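PDB 2FON: peroxisomal acyl-CoA oxidase 1A from Solanum lycopersicum, which probably catalyses the FAD-dependent first step of peroxisomal fatty acid beta-oxidation, oxidising acyl-CoA thioesters. Local coordinates for residues M246-G251 with E431-Y436; A406-I411 with V435-C440. One frame throughout, in Å; residues are numbered along the deposited sequence.

Contact 1: residues M246-G251 with E431-Y436; sequences MKFGNG and ELFAVY
The rings of F248 and F433 meet rim to rim, with F248 CE1 3.6 Å from F433 CE2. Their planes stand at 89° and their centroids lie 5.9 Å apart. Neither ring sits over the face of the other, so this perpendicular pair is not a T-shaped stack. Relative to the F248 ring, F433 CE2 lies at the edge, near its plane. The F248 side chain swings out toward the helix with CG anti to the backbone N (chi1 -167°), which brings CE1 and CZ to F433.

The remaining apolar packing centres on A434, whose methyl projects into the loop over one face of the F248 ring, with A434 CB 4.4 Å from F248 CG. The same methyl rests against backbone: A434 CB is 3.5 Å from F248 O and 3.9 Å from G249 CA. The CA atoms of G249 and A434 are the nearest pair across the segments, at 5.4 Å.

The polar end of the contact belongs to E431. Extended beyond CG, its chain reaches back to the loop and lays E431 CG 3.5 Å from N250 O. Its OE1 accepts a hydrogen bond from A252 N and forms a salt bridge with R72, two interactions that hold OE1.

Both sides reach the second subunit: A434 O of the helix is hydrogen-bonded to Y423 OH of that chain, and F248 of the loop packs on its P430. Lying between strands 239-243 and 258-263, the loop joins the beta region of the acyl-CoA dehydrogenase middle-domain family to helix 429-436 of the C-alpha1 family region, a beta-domain to helical-domain interface of the acyl-CoA oxidase fold.

Contact 2: residues A406-I411 with V435-C440; sequences ATADGI and VYVPAC. With FAD (flavin-adenine dinucleotide), chain E.
T407 places its methyl over one face of the Y436 ring, a CH-pi contact with T407 CG2 3.7 Å from the ring centroid and 26° off the normal. The methyl is displaced toward the rim, and its nearest ring atom is Y436 CE2, 3.4 Å from T407 CG2. On the opposite face lies A439 CB, so the ring is held between two methyls. I411 comes in at about a right angle to the tyrosine side chain, its CD1 3.8 Å from Y436 CB.

The next residue after T407, A408, sets its methyl against two side chains of 435-440: A408 CB is 4.0 Å from V437 CG2 and 3.8 Å from C440 SG.

Further out, T407 is oriented by its own helix. With OG1 beside the backbone N (chi1 -64°), the hydroxyl bonds T403 O while CG2 is left for the ring. Helix 297-328 adds A311 and A314 against Y436.

On the flavin side, P438 CB touches the FAD methyl C7M at 3.4 Å, and P438 O bonds the hydroxyl of T441, an FAD-binding residue. The contact therefore packs helix 389-417 against a 3-10 turn that lines the FAD pocket.

How the contacts relate
Contact 1 and contact 2 have centres 11 Å apart and share helix 429-436, with V435 and Y436 in both. Along the chain the loop 246-251 comes first, then 406-411 on helix 389-417, then 431-440, on which both contacts end. The two also touch directly: F433 CB lies 3.8 Å from I411 CG2, and F433 CE1 lies 3.7 Å from A408 O. The short helix and the 3-10 turn after it thus run from the middle-domain loop to the long C-alpha1 helix and on to the flavin. Both contacts are buried: contact 1 lies between domains, contact 2 reaches the flavin through P438, and both touch the second subunit.

Contact 1: residues M246-G251 with E431-Y436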
ATOM      1  N   MET B 246       1.522 -12.963 -14.561  1.00 67.12           N
ATOM      2  CA  MET B 246       2.123 -11.773 -14.140  1.00 70.49           C
ATOM      3  C   MET B 246       1.747 -11.533 -12.706  1.00 68.09           C
ATOM      4  O   MET B 246       0.632 -11.882 -12.256  1.00 68.18           O
ATOM      5  CB  MET B 246       1.697 -10.622 -15.009  1.00 69.16           C
ATOM      6  CG  MET B 246       2.412 -10.644 -16.322  1.00 75.03           C
ATOM      7  SD  MET B 246       2.541  -8.952 -16.999  1.00 83.44           S
ATOM      8  CE  MET B 246       3.705  -8.117 -15.905  1.00 80.67           C
ATOM      9  N   LYS B 247       2.699 -10.939 -12.002  1.00 65.70           N
ATOM     10  CA  LYS B 247       2.469 -10.398 -10.721  1.00 63.90           C
ATOM     11  C   LYS B 247       2.543  -8.874 -10.721  1.00 63.42           C
ATOM     12  O   LYS B 247       2.995  -8.206 -11.685  1.00 63.77           O
ATOM     13  CB  LYS B 247       3.501 -10.942  -9.744  1.00 64.04           C
ATOM     14  CG  LYS B 247       3.741 -12.455  -9.755  1.00 65.55           C
ATOM     15  CD  LYS B 247       4.661 -12.891 -10.842  1.00 69.17           C
ATOM     16  CE  LYS B 247       5.665 -13.867 -10.333  1.00 67.92           C
ATOM     17  NZ  LYS B 247       6.442 -14.483 -11.473  1.00 65.75           N
ATOM     18  N   PHE B 248       2.151  -8.361  -9.572  1.00 62.60           N
ATOM     19  CA  PHE B 248       2.065  -6.988  -9.229  1.00 62.83           C
ATOM     20  C   PHE B 248       3.287  -6.244  -9.629  1.00 62.88           C
ATOM     21  O   PHE B 248       4.391  -6.678  -9.290  1.00 64.36           O
ATOM     22  CB  PHE B 248       1.903  -6.941  -7.710  1.00 63.46           C
ATOM     23  CG  PHE B 248       1.496  -5.597  -7.154  1.00 65.55           C
ATOM     24  CD1 PHE B 248       1.557  -5.375  -5.785  1.00 67.50           C
ATOM     25  CD2 PHE B 248       1.034  -4.570  -7.973  1.00 65.84           C
ATOM     26  CE1 PHE B 248       1.186  -4.170  -5.246  1.00 68.64           C
ATOM     27  CE2 PHE B 248       0.659  -3.346  -7.436  1.00 68.92           C
ATOM     28  CZ  PHE B 248       0.746  -3.141  -6.072  1.00 68.50           C
ATOM     29  N   GLY B 249       3.099  -5.106 -10.299  1.00 62.38           N
ATOM     30  CA  GLY B 249       4.192  -4.212 -10.647  1.00 63.12           C
ATOM     31  C   GLY B 249       4.882  -4.495 -11.973  1.00 64.79           C
ATOM     32  O   GLY B 249       4.886  -5.631 -12.474  1.00 65.43           O
ATOM     33  N   ASN B 250       5.400  -3.433 -12.583  1.00 65.92           N
ATOM     34  CA  ASN B 250       6.291  -3.517 -13.747  1.00 66.75           C
ATOM     35  C   ASN B 250       7.685  -4.103 -13.329  1.00 66.27           C
ATOM     36  O   ASN B 250       8.275  -3.680 -12.339  1.00 66.21           O
ATOM     37  CB  ASN B 250       6.417  -2.116 -14.383  1.00 67.33           C
ATOM     38  CG  ASN B 250       5.006  -1.430 -14.670  1.00 71.97           C
ATOM     39  OD1 ASN B 250       4.092  -2.031 -15.274  1.00 74.72           O
ATOM     40  ND2 ASN B 250       4.869  -0.159 -14.260  1.00 75.37           N
ATOM     41  N   GLY B 251       8.205  -5.094 -14.052  1.00 65.41           N
ATOM     42  CA  GLY B 251       9.390  -5.744 -13.583  1.00 63.86           C
ATOM     43  C   GLY B 251       9.010  -6.430 -12.280  1.00 64.59           C
ATOM     44  O   GLY B 251       8.190  -7.353 -12.289  1.00 63.29           O
ATOM     45  N   GLU B 431       8.330  -0.071  -7.881  1.00 69.77           N
ATOM     46  CA  GLU B 431       8.947  -1.392  -7.852  1.00 70.38           C
ATOM     47  C   GLU B 431       9.329  -1.909  -6.488  1.00 69.45           C
ATOM     48  O   GLU B 431       9.175  -3.128  -6.187  1.00 69.58           O
ATOM     49  CB  GLU B 431      10.252  -1.446  -8.636  1.00 70.93           C
ATOM     50  CG  GLU B 431      10.096  -2.560  -9.602  1.00 73.07           C
ATOM     51  CD  GLU B 431      11.348  -3.009 -10.218  1.00 74.57           C
ATOM     52  OE1 GLU B 431      11.339  -4.150 -10.728  1.00 79.80           O
ATOM     53  OE2 GLU B 431      12.318  -2.247 -10.228  1.00 76.57           O
ATOM     54  N   LEU B 432       9.910  -1.008  -5.705  1.00 67.35           N
ATOM     55  CA  LEU B 432      10.391  -1.408  -4.429  1.00 66.50           C
ATOM     56  C   LEU B 432       9.250  -1.927  -3.544  1.00 66.55           C
ATOM     57  O   LEU B 432       9.512  -2.754  -2.677  1.00 66.47           O
ATOM     58  CB  LEU B 432      11.114  -0.272  -3.758  1.00 66.53           C
ATOM     59  CG  LEU B 432      11.783  -0.586  -2.425  1.00 66.57           C
ATOM     60  CD1 LEU B 432      12.847  -1.569  -2.706  1.00 67.19           C
ATOM     61  CD2 LEU B 432      12.388   0.690  -1.804  1.00 65.96           C
ATOM     62  N   PHE B 433       8.026  -1.403  -3.728  1.00 65.77           N
ATOM     63  CA  PHE B 433       6.864  -1.874  -2.999  1.00 65.33           C
ATOM     64  C   PHE B 433       6.335  -3.190  -3.572  1.00 65.73           C
ATOM     65  O   PHE B 433       6.063  -4.129  -2.843  1.00 65.82           O
ATOM     66  CB  PHE B 433       5.776  -0.818  -3.016  1.00 65.92           C
ATOM     67  CG  PHE B 433       4.487  -1.259  -2.389  1.00 63.18           C
ATOM     68  CD1 PHE B 433       4.368  -1.360  -1.003  1.00 65.93           C
ATOM     69  CD2 PHE B 433       3.411  -1.577  -3.170  1.00 63.61           C
ATOM     70  CE1 PHE B 433       3.192  -1.777  -0.417  1.00 66.26           C
ATOM     71  CE2 PHE B 433       2.195  -2.011  -2.607  1.00 65.23           C
ATOM     72  CZ  PHE B 433       2.081  -2.107  -1.243  1.00 66.91           C
ATOM     73  N   ALA B 434       6.171  -3.247  -4.886  1.00 65.75           N
ATOM     74  CA  ALA B 434       5.786  -4.477  -5.535  1.00 65.81           C
ATOM     75  C   ALA B 434       6.702  -5.647  -5.196  1.00 66.06           C
ATOM     76  O   ALA B 434       6.200  -6.736  -4.791  1.00 66.02           O
ATOM     77  CB  ALA B 434       5.682  -4.297  -7.034  1.00 65.71           C
ATOM     78  N   VAL B 435       8.011  -5.456  -5.380  1.00 65.89           N
ATOM     79  CA  VAL B 435       8.974  -6.496  -4.971  1.00 66.92           C
ATOM     80  C   VAL B 435       8.911  -6.796  -3.460  1.00 65.65           C
ATOM     81  O   VAL B 435       9.143  -7.906  -3.063  1.00 66.41           O
ATOM     82  CB  VAL B 435      10.485  -6.111  -5.187  1.00 67.74           C
ATOM     83  CG1 VAL B 435      11.369  -7.234  -4.658  1.00 67.97           C
ATOM     84  CG2 VAL B 435      10.808  -5.887  -6.605  1.00 69.55           C
ATOM     85  N   TYR B 436       8.651  -5.819  -2.620  1.00 63.85           N
ATOM     86  CA  TYR B 436       8.797  -6.088  -1.211  1.00 64.02           C
ATOM     87  C   TYR B 436       7.663  -6.880  -0.625  1.00 64.31           C
ATOM     88  O   TYR B 436       7.851  -7.761   0.229  1.00 63.96           O
ATOM     89  CB  TYR B 436       8.920  -4.812  -0.363  1.00 63.64           C
ATOM     90  CG  TYR B 436       9.261  -5.233   1.024  1.00 64.89           C
ATOM     91  CD1 TYR B 436      10.506  -5.803   1.286  1.00 61.58           C
ATOM     92  CD2 TYR B 436       8.295  -5.190   2.070  1.00 65.85           C
ATOM     93  CE1 TYR B 436      10.816  -6.256   2.535  1.00 61.21           C
ATOM     94  CE2 TYR B 436       8.608  -5.641   3.338  1.00 62.14           C
ATOM     95  CZ  TYR B 436       9.872  -6.173   3.558  1.00 63.08           C
ATOM     96  OH  TYR B 436      10.242  -6.625   4.799  1.00 65.08           O
TER

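Contact 2: residues A406-I411 with V435-C440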
ATOM      1  N   ALA B 406       5.606  -3.340   9.030  1.00 66.86           N
ATOM      2  CA  ALA B 406       5.962  -2.005   9.232  1.00 67.77           C
ATOM      3  C   ALA B 406       6.583  -1.571   7.911  1.00 69.49           C
ATOM      4  O   ALA B 406       6.249  -0.459   7.367  1.00 70.35           O
ATOM      5  CB  ALA B 406       6.928  -1.902  10.313  1.00 68.44           C
ATOM      6  N   THR B 407       7.416  -2.465   7.354  1.00 69.32           N
ATOM      7  CA  THR B 407       8.181  -2.134   6.170  1.00 69.41           C
ATOM      8  C   THR B 407       7.254  -1.987   4.956  1.00 69.75           C
ATOM      9  O   THR B 407       7.243  -0.936   4.295  1.00 70.70           O
ATOM     10  CB  THR B 407       9.423  -3.096   5.985  1.00 70.57           C
ATOM     11  OG1 THR B 407      10.334  -2.924   7.087  1.00 67.30           O
ATOM     12  CG2 THR B 407      10.162  -2.881   4.634  1.00 68.11           C
ATOM     13  N   ALA B 408       6.430  -2.978   4.673  1.00 69.42           N
ATOM     14  CA  ALA B 408       5.441  -2.791   3.580  1.00 69.88           C
ATOM     15  C   ALA B 408       4.630  -1.501   3.733  1.00 69.65           C
ATOM     16  O   ALA B 408       4.513  -0.725   2.829  1.00 70.31           O
ATOM     17  CB  ALA B 408       4.508  -3.997   3.445  1.00 70.13           C
ATOM     18  N   ASP B 409       4.111  -1.237   4.903  1.00 70.02           N
ATOM     19  CA  ASP B 409       3.422   0.005   5.105  1.00 70.74           C
ATOM     20  C   ASP B 409       4.302   1.225   4.942  1.00 70.16           C
ATOM     21  O   ASP B 409       3.836   2.212   4.437  1.00 69.83           O
ATOM     22  CB  ASP B 409       2.903   0.035   6.502  1.00 72.45           C
ATOM     23  CG  ASP B 409       1.624  -0.737   6.690  1.00 75.48           C
ATOM     24  OD1 ASP B 409       1.066  -1.401   5.758  1.00 77.09           O
ATOM     25  OD2 ASP B 409       1.190  -0.668   7.864  1.00 82.25           O
ATOM     26  N   GLY B 410       5.548   1.153   5.409  1.00 69.50           N
ATOM     27  CA  GLY B 410       6.501   2.235   5.277  1.00 68.92           C
ATOM     28  C   GLY B 410       6.949   2.637   3.874  1.00 69.77           C
ATOM     29  O   GLY B 410       7.288   3.830   3.604  1.00 69.17           O
ATOM     30  N   ILE B 411       6.989   1.666   2.969  1.00 70.05           N
ATOM     31  CA  ILE B 411       7.421   1.966   1.615  1.00 70.92           C
ATOM     32  C   ILE B 411       6.231   2.679   0.909  1.00 72.05           C
ATOM     33  O   ILE B 411       6.448   3.703   0.264  1.00 73.37           O
ATOM     34  CB  ILE B 411       7.890   0.682   0.868  1.00 71.05           C
ATOM     35  CG1 ILE B 411       9.089   0.063   1.543  1.00 68.90           C
ATOM     36  CG2 ILE B 411       8.187   0.926  -0.616  1.00 70.16           C
ATOM     37  CD1 ILE B 411       9.256  -1.377   1.123  1.00 68.58           C
ATOM     38  N   VAL B 435       8.011  -5.456  -5.380  1.00 65.89           N
ATOM     39  CA  VAL B 435       8.974  -6.496  -4.971  1.00 66.92           C
ATOM     40  C   VAL B 435       8.911  -6.796  -3.460  1.00 65.65           C
ATOM     41  O   VAL B 435       9.143  -7.906  -3.063  1.00 66.41           O
ATOM     42  CB  VAL B 435      10.485  -6.111  -5.187  1.00 67.74           C
ATOM     43  CG1 VAL B 435      11.369  -7.234  -4.658  1.00 67.97           C
ATOM     44  CG2 VAL B 435      10.808  -5.887  -6.605  1.00 69.55           C
ATOM     45  N   TYR B 436       8.651  -5.819  -2.620  1.00 63.85           N
ATOM     46  CA  TYR B 436       8.797  -6.088  -1.211  1.00 64.02           C
ATOM     47  C   TYR B 436       7.663  -6.880  -0.625  1.00 64.31           C
ATOM     48  O   TYR B 436       7.851  -7.761   0.229  1.00 63.96           O
ATOM     49  CB  TYR B 436       8.920  -4.812  -0.363  1.00 63.64           C
ATOM     50  CG  TYR B 436       9.261  -5.233   1.024  1.00 64.89           C
ATOM     51  CD1 TYR B 436      10.506  -5.803   1.286  1.00 61.58           C
ATOM     52  CD2 TYR B 436       8.295  -5.190   2.070  1.00 65.85           C
ATOM     53  CE1 TYR B 436      10.816  -6.256   2.535  1.00 61.21           C
ATOM     54  CE2 TYR B 436       8.608  -5.641   3.338  1.00 62.14           C
ATOM     55  CZ  TYR B 436       9.872  -6.173   3.558  1.00 63.08           C
ATOM     56  OH  TYR B 436      10.242  -6.625   4.799  1.00 65.08           O
ATOM     57  N   VAL B 437       6.470  -6.516  -1.062  1.00 64.97           N
ATOM     58  CA  VAL B 437       5.264  -6.916  -0.382  1.00 64.96           C
ATOM     59  C   VAL B 437       5.031  -8.439  -0.144  1.00 64.97           C
ATOM     60  O   VAL B 437       4.550  -8.804   0.934  1.00 64.17           O
ATOM     61  CB  VAL B 437       4.065  -6.160  -0.930  1.00 65.16           C
ATOM     62  CG1 VAL B 437       3.487  -6.882  -2.122  1.00 62.54           C
ATOM     63  CG2 VAL B 437       3.050  -5.894   0.254  1.00 64.66           C
ATOM     64  N   PRO B 438       5.488  -9.314  -1.089  1.00 65.72           N
ATOM     65  CA  PRO B 438       5.306 -10.749  -0.780  1.00 66.12           C
ATOM     66  C   PRO B 438       5.904 -11.176   0.585  1.00 66.31           C
ATOM     67  O   PRO B 438       5.404 -12.103   1.211  1.00 66.92           O
ATOM     68  CB  PRO B 438       5.979 -11.494  -1.979  1.00 65.14           C
ATOM     69  CG  PRO B 438       6.325 -10.480  -2.953  1.00 64.24           C
ATOM     70  CD  PRO B 438       6.239  -9.112  -2.364  1.00 64.84           C
ATOM     71  N   ALA B 439       6.933 -10.488   1.049  1.00 67.13           N
ATOM     72  CA  ALA B 439       7.429 -10.634   2.455  1.00 68.25           C
ATOM     73  C   ALA B 439       6.322 -10.832   3.491  1.00 69.09           C
ATOM     74  O   ALA B 439       6.496 -11.606   4.436  1.00 69.52           O
ATOM     75  CB  ALA B 439       8.332  -9.441   2.876  1.00 67.12           C
ATOM     76  N   CYS B 440       5.192 -10.145   3.312  1.00 69.80           N
ATOM     77  CA  CYS B 440       4.080 -10.311   4.225  1.00 71.28           C
ATOM     78  C   CYS B 440       3.349 -11.669   4.185  1.00 71.58           C
ATOM     79  O   CYS B 440       2.518 -11.933   5.053  1.00 72.21           O
ATOM     80  CB  CYS B 440       3.121  -9.141   4.106  1.00 70.69           C
ATOM     81  SG  CYS B 440       4.050  -7.626   4.361  1.00 76.99           S
TER
HETATM   82  PA  FAD E2000      -3.490 -18.186   3.465  1.00 55.53           P
HETATM   83  O1A FAD E2000      -2.948 -18.962   4.600  1.00 54.87           O
HETATM   84  O2A FAD E2000      -4.385 -18.988   2.561  1.00 53.94           O
HETATM   85  O5B FAD E2000      -4.178 -16.916   4.081  1.00 52.85           O
HETATM   86  C5B FAD E2000      -5.282 -16.359   3.417  1.00 51.78           C
HETATM   87  C4B FAD E2000      -5.938 -15.355   4.380  1.00 50.27           C
HETATM   88  O4B FAD E2000      -6.520 -16.078   5.429  1.00 49.64           O
HETATM   89  C3B FAD E2000      -4.904 -14.442   5.035  1.00 49.52           C
HETATM   90  O3B FAD E2000      -5.567 -13.262   5.277  1.00 47.57           O
HETATM   91  C2B FAD E2000      -4.559 -15.126   6.324  1.00 49.26           C
HETATM   92  O2B FAD E2000      -4.223 -14.287   7.378  1.00 48.35           O
HETATM   93  C1B FAD E2000      -5.910 -15.735   6.645  1.00 52.64           C
HETATM   94  N9A FAD E2000      -5.744 -16.927   7.446  1.00 52.87           N
HETATM   95  C8A FAD E2000      -5.228 -18.121   7.049  1.00 52.88           C
HETATM   96  N7A FAD E2000      -5.208 -18.926   8.119  1.00 52.61           N
HETATM   97  C5A FAD E2000      -5.717 -18.262   9.177  1.00 55.54           C
HETATM   98  C6A FAD E2000      -5.979 -18.627  10.499  1.00 55.08           C
HETATM   99  N6A FAD E2000      -5.682 -19.866  10.942  1.00 54.94           N
HETATM  100  N1A FAD E2000      -6.540 -17.696  11.345  1.00 53.12           N
HETATM  101  C2A FAD E2000      -6.810 -16.430  10.911  1.00 52.83           C
HETATM  102  N3A FAD E2000      -6.570 -16.089   9.599  1.00 54.75           N
HETATM  103  C4A FAD E2000      -6.042 -16.989   8.755  1.00 54.03           C
HETATM  104  N1  FAD E2000       6.033 -21.155  -1.754  1.00 46.01           N
HETATM  105  C2  FAD E2000       6.995 -22.141  -1.916  1.00 46.29           C
HETATM  106  O2  FAD E2000       6.770 -23.254  -1.451  1.00 46.49           O
HETATM  107  N3  FAD E2000       8.197 -21.876  -2.572  1.00 45.14           N
HETATM  108  C4  FAD E2000       8.421 -20.607  -3.077  1.00 45.59           C
HETATM  109  O4  FAD E2000       9.455 -20.370  -3.683  1.00 46.31           O
HETATM  110  C4X FAD E2000       7.455 -19.600  -2.930  1.00 46.17           C
HETATM  111  N5  FAD E2000       7.642 -18.323  -3.459  1.00 46.26           N
HETATM  112  C5X FAD E2000       6.657 -17.375  -3.293  1.00 45.66           C
HETATM  113  C6  FAD E2000       6.851 -16.136  -3.839  1.00 45.11           C
HETATM  114  C7  FAD E2000       5.855 -15.206  -3.732  1.00 45.26           C
HETATM  115  C7M FAD E2000       6.184 -13.896  -4.346  1.00 45.72           C
HETATM  116  C8  FAD E2000       4.651 -15.490  -3.063  1.00 45.94           C
HETATM  117  C8M FAD E2000       3.540 -14.483  -2.877  1.00 45.61           C
HETATM  118  C9  FAD E2000       4.463 -16.733  -2.501  1.00 45.08           C
HETATM  119  C9A FAD E2000       5.472 -17.683  -2.624  1.00 45.76           C
HETATM  120  N10 FAD E2000       5.311 -18.957  -2.109  1.00 45.38           N
HETATM  121  C10 FAD E2000       6.268 -19.899  -2.270  1.00 45.51           C
HETATM  122  C1' FAD E2000       4.085 -19.369  -1.345  1.00 46.82           C
HETATM  123  C2' FAD E2000       4.250 -18.570  -0.046  1.00 49.04           C
HETATM  124  O2' FAD E2000       5.415 -18.961   0.592  1.00 53.42           O
HETATM  125  C3' FAD E2000       3.195 -18.717   1.033  1.00 50.62           C
HETATM  126  O3' FAD E2000       3.192 -20.001   1.609  1.00 53.24           O
HETATM  127  C4' FAD E2000       1.824 -18.309   0.590  1.00 50.06           C
HETATM  128  O4' FAD E2000       1.852 -16.922   0.206  1.00 49.95           O
HETATM  129  C5' FAD E2000       0.983 -18.553   1.807  1.00 50.46           C
HETATM  130  O5' FAD E2000      -0.102 -17.717   1.502  1.00 57.82           O
HETATM  131  P   FAD E2000      -1.588 -18.234   1.391  1.00 53.85           P
HETATM  132  O1P FAD E2000      -2.145 -17.842   0.070  1.00 53.81           O
HETATM  133  O2P FAD E2000      -1.762 -19.686   1.770  1.00 56.30           O
HETATM  134  O3P FAD E2000      -2.262 -17.493   2.654  1.00 57.72           O